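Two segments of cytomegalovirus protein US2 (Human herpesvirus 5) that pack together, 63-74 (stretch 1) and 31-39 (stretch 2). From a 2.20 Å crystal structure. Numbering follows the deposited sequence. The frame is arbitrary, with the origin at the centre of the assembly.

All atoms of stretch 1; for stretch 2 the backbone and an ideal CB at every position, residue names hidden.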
# COMPACT_ATOMS: atom_id res chain seq x y z
N ASN D 63 -8.39 25.31 -17.32
CA ASN D 63 -9.60 25.97 -17.76
C ASN D 63 -10.73 24.94 -17.63
O ASN D 63 -11.34 24.52 -18.60
CB ASN D 63 -9.45 26.39 -19.22
CG ASN D 63 -10.65 27.20 -19.71
OD1 ASN D 63 -11.33 27.84 -18.91
ND2 ASN D 63 -10.91 27.18 -21.02
N VAL D 64 -10.98 24.55 -16.39
CA VAL D 64 -12.01 23.57 -16.08
C VAL D 64 -13.39 24.11 -16.45
O VAL D 64 -13.79 25.17 -15.98
CB VAL D 64 -11.97 23.23 -14.58
CG1 VAL D 64 -13.08 22.24 -14.23
CG2 VAL D 64 -10.61 22.64 -14.24
N ARG D 65 -14.10 23.38 -17.29
CA ARG D 65 -15.41 23.83 -17.73
C ARG D 65 -16.51 22.78 -17.50
O ARG D 65 -16.32 21.59 -17.77
CB ARG D 65 -15.35 24.22 -19.22
CG ARG D 65 -14.42 25.40 -19.53
CD ARG D 65 -13.94 25.41 -20.97
NE ARG D 65 -12.88 24.43 -21.21
CZ ARG D 65 -12.27 24.27 -22.38
NH1 ARG D 65 -12.62 25.02 -23.42
NH2 ARG D 65 -11.31 23.35 -22.52
N ASN D 66 -17.61 23.26 -16.91
CA ASN D 66 -18.81 22.47 -16.62
C ASN D 66 -18.66 21.24 -15.78
O ASN D 66 -19.25 20.21 -16.05
CB ASN D 66 -19.47 22.06 -17.91
CG ASN D 66 -20.21 23.19 -18.53
OD1 ASN D 66 -21.27 23.59 -18.04
ND2 ASN D 66 -19.65 23.74 -19.61
N LEU D 67 -17.86 21.35 -14.73
CA LEU D 67 -17.63 20.21 -13.88
C LEU D 67 -18.75 20.11 -12.85
O LEU D 67 -18.92 21.00 -12.02
CB LEU D 67 -16.27 20.36 -13.20
CG LEU D 67 -15.93 19.15 -12.35
CD1 LEU D 67 -15.99 17.87 -13.19
CD2 LEU D 67 -14.57 19.34 -11.76
N ASP D 68 -19.52 19.03 -12.91
CA ASP D 68 -20.60 18.86 -11.96
C ASP D 68 -20.05 18.74 -10.55
O ASP D 68 -19.22 17.89 -10.28
CB ASP D 68 -21.44 17.60 -12.24
CG ASP D 68 -22.23 17.68 -13.53
OD1 ASP D 68 -22.56 18.80 -13.99
OD2 ASP D 68 -22.56 16.61 -14.08
N VAL D 69 -20.47 19.62 -9.67
CA VAL D 69 -20.04 19.49 -8.30
C VAL D 69 -21.32 19.45 -7.54
O VAL D 69 -22.32 20.07 -7.90
CB VAL D 69 -19.23 20.68 -7.77
CG1 VAL D 69 -17.86 20.71 -8.43
CG2 VAL D 69 -20.02 21.97 -7.96
N MET D 70 -21.30 18.70 -6.48
CA MET D 70 -22.47 18.59 -5.65
C MET D 70 -22.83 19.94 -5.05
O MET D 70 -22.01 20.86 -4.98
CB MET D 70 -22.20 17.59 -4.55
CG MET D 70 -21.98 16.19 -5.06
SD MET D 70 -21.71 15.12 -3.67
CE MET D 70 -23.36 14.53 -3.40
N PRO D 71 -24.10 20.09 -4.61
CA PRO D 71 -24.60 21.33 -4.01
C PRO D 71 -23.79 21.70 -2.77
O PRO D 71 -23.58 22.88 -2.47
CB PRO D 71 -26.04 20.97 -3.66
CG PRO D 71 -26.40 19.98 -4.72
CD PRO D 71 -25.18 19.11 -4.78
N ILE D 72 -23.33 20.68 -2.06
CA ILE D 72 -22.54 20.87 -0.85
C ILE D 72 -21.20 21.54 -1.13
O ILE D 72 -20.46 21.87 -0.21
CB ILE D 72 -22.21 19.53 -0.21
CG1 ILE D 72 -23.39 18.57 -0.38
CG2 ILE D 72 -21.91 19.72 1.26
CD1 ILE D 72 -23.02 17.13 -0.04
N PHE D 73 -20.87 21.74 -2.40
CA PHE D 73 -19.59 22.34 -2.72
C PHE D 73 -19.35 23.66 -2.03
O PHE D 73 -20.17 24.57 -2.05
CB PHE D 73 -19.42 22.55 -4.22
CG PHE D 73 -18.00 22.85 -4.64
CD1 PHE D 73 -17.14 21.81 -4.99
CD2 PHE D 73 -17.54 24.16 -4.71
CE1 PHE D 73 -15.83 22.08 -5.40
CE2 PHE D 73 -16.23 24.43 -5.12
CZ PHE D 73 -15.38 23.39 -5.47
N GLU D 74 -18.18 23.76 -1.43
CA GLU D 74 -17.80 24.99 -0.77
C GLU D 74 -16.65 25.67 -1.49
O GLU D 74 -16.84 26.68 -2.16
CB GLU D 74 -17.40 24.72 0.66
CG GLU D 74 -18.54 24.87 1.63
CD GLU D 74 -18.07 24.83 3.07
OE1 GLU D 74 -17.07 25.52 3.38
OE2 GLU D 74 -18.70 24.12 3.88
N UNK D 31 1.54 17.34 -11.74
CA UNK D 31 0.39 16.55 -11.34
C UNK D 31 -0.67 17.58 -10.99
O UNK D 31 -0.42 18.49 -10.21
CB UNK D 31 0.70 15.60 -10.18
N UNK D 32 -1.84 17.46 -11.60
CA UNK D 32 -2.96 18.39 -11.34
C UNK D 32 -3.91 17.57 -10.48
O UNK D 32 -4.52 16.62 -10.97
CB UNK D 32 -3.63 18.91 -12.62
N UNK D 33 -4.06 17.93 -9.21
CA UNK D 33 -4.88 17.14 -8.30
C UNK D 33 -5.98 17.97 -7.62
O UNK D 33 -5.87 18.35 -6.46
CB UNK D 33 -3.99 16.49 -7.24
N UNK D 34 -7.07 18.26 -8.35
CA UNK D 34 -8.18 19.06 -7.81
C UNK D 34 -9.13 18.33 -6.86
O UNK D 34 -9.51 17.19 -7.10
CB UNK D 34 -9.00 19.61 -8.98
N UNK D 35 -9.50 19.00 -5.78
CA UNK D 35 -10.41 18.42 -4.80
C UNK D 35 -11.58 19.34 -4.51
O UNK D 35 -11.43 20.57 -4.55
CB UNK D 35 -9.66 18.10 -3.50
N UNK D 36 -12.74 18.76 -4.25
CA UNK D 36 -13.92 19.54 -3.91
C UNK D 36 -13.89 19.60 -2.39
O UNK D 36 -13.61 18.59 -1.72
CB UNK D 36 -15.21 18.93 -4.45
N UNK D 37 -14.12 20.76 -1.82
CA UNK D 37 -14.14 20.85 -0.36
C UNK D 37 -15.57 21.15 0.06
O UNK D 37 -16.13 22.18 -0.33
CB UNK D 37 -13.17 21.92 0.16
N UNK D 38 -16.16 20.25 0.84
CA UNK D 38 -17.53 20.42 1.31
C UNK D 38 -17.54 20.98 2.72
O UNK D 38 -18.51 20.82 3.46
CB UNK D 38 -18.29 19.09 1.26
N UNK D 39 -16.45 21.65 3.08
CA UNK D 39 -16.34 22.22 4.40
C UNK D 39 -15.89 21.14 5.35
O UNK D 39 -16.71 20.53 6.04
CB UNK D 39 -17.66 22.84 4.85

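Position 31 lies in a strand, and its ideal CB has nothing of stretch 1 within 5.5 Å, so the visible atoms leave the choice open. It is Val31, a β-branched residue at home in extended chain. At position 32 the CA-to-CB bond points toward stretch 1, but no atom there is near the CB; only a long side chain could bridge the gap, and the methyls of Val64 favour an apolar one. Phe32 meets the need: with chi1 in t, its CZ comes 4.5 Å from Val64 CG2.

Positions 33, 34 and 35 are unconstrained by stretch 1. They are Asp33, Pro34 and Lys35; Lys35 NZ forms a salt bridge with Asp33 OD1 at 2.9 Å.

Position 36 is far more restricted. Its CB points sideways, yet the ideal CB falls 3.3 Å from Phe73 CE1, already tight, with Val69 CG1 at 5.1 Å. A small apolar residue suits such a place. Ala36 supplies one methyl, whose CB sits 3.4 Å from CE1 at the edge of the Phe73 ring.

At position 37 the backbone makes the main contact: its carbonyl O accepts a hydrogen bond from Glu74 N at 2.8 Å, which any residue type could provide. The CB points sideways, 5.1 Å from Glu74 CB, and several side chains would fit. Asp37 turns its carboxylate to its own stretch, where Asp37 OD1 accepts a hydrogen bond from the backbone N of position 39 at 2.6 Å and so braces the chain as it leaves the strand.

Position 38 points away overall, although its ideal CB is 3.7 Å from Ile72 CG2. The turn from Met70 to Phe73, closed by Phe73 N bonding to Met70 O at 3.0 Å, offers an apolar surface alongside, and a large, flat side chain could cover it, an aromatic one with or without a polar tip. Tyr38 does so with chi1 in m: CB touches Ile72 CG2 at 3.7 Å, the ring edge meets Phe73 CA, with CD1 3.7 Å from it, and Met70 SD lies obliquely, 4.9 Å from the ring centroid. The hydroxyl adds a polar link: water 1 donates to Tyr38 OH at 2.6 Å and accepts from Met70 N at 2.8 Å.

At position 39 phi and psi are 83° and 82°, where a CB would be jammed against the preceding carbonyl O; here the ideal CB would also lie 1.9 Å from Glu74 OE2. Both point to glycine. Without a side chain, Gly39 lets Glu74 OE2 approach its CA to 3.1 Å.

Stretch 2 (31-39) VFDPKADYG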
# COMPACT_ATOMS: atom_id res chain seq x y z
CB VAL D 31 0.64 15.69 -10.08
CG1 VAL D 31 -0.60 14.88 -9.78
CG2 VAL D 31 1.84 14.75 -10.31
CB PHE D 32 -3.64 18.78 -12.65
CG PHE D 32 -4.69 19.85 -12.50
CD1 PHE D 32 -4.35 21.17 -12.24
CD2 PHE D 32 -6.04 19.53 -12.66
CE1 PHE D 32 -5.32 22.16 -12.14
CE2 PHE D 32 -7.02 20.53 -12.56
CZ PHE D 32 -6.65 21.84 -12.30
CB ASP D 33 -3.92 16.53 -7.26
CG ASP D 33 -4.59 15.53 -6.32
OD1 ASP D 33 -5.80 15.23 -6.50
OD2 ASP D 33 -3.91 15.04 -5.40
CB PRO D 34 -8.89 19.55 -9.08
CG PRO D 34 -8.75 18.39 -9.99
CD PRO D 34 -7.29 17.93 -9.76
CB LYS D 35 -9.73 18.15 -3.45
CG LYS D 35 -8.77 16.96 -3.35
CD LYS D 35 -7.32 17.37 -3.65
CE LYS D 35 -6.28 16.38 -3.11
NZ LYS D 35 -6.31 14.99 -3.67
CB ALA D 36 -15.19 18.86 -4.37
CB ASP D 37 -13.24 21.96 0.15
CG ASP D 37 -13.05 21.90 1.65
OD1 ASP D 37 -13.96 21.38 2.34
OD2 ASP D 37 -12.01 22.38 2.14
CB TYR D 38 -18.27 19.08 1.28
CG TYR D 38 -18.27 18.41 -0.07
CD1 TYR D 38 -18.51 19.15 -1.23
CD2 TYR D 38 -18.06 17.04 -0.19
CE1 TYR D 38 -18.55 18.54 -2.47
CE2 TYR D 38 -18.10 16.42 -1.43
CZ TYR D 38 -18.34 17.18 -2.57
OH TYR D 38 -18.39 16.56 -3.79
O HOH W 1 -18.61 17.99 -5.89
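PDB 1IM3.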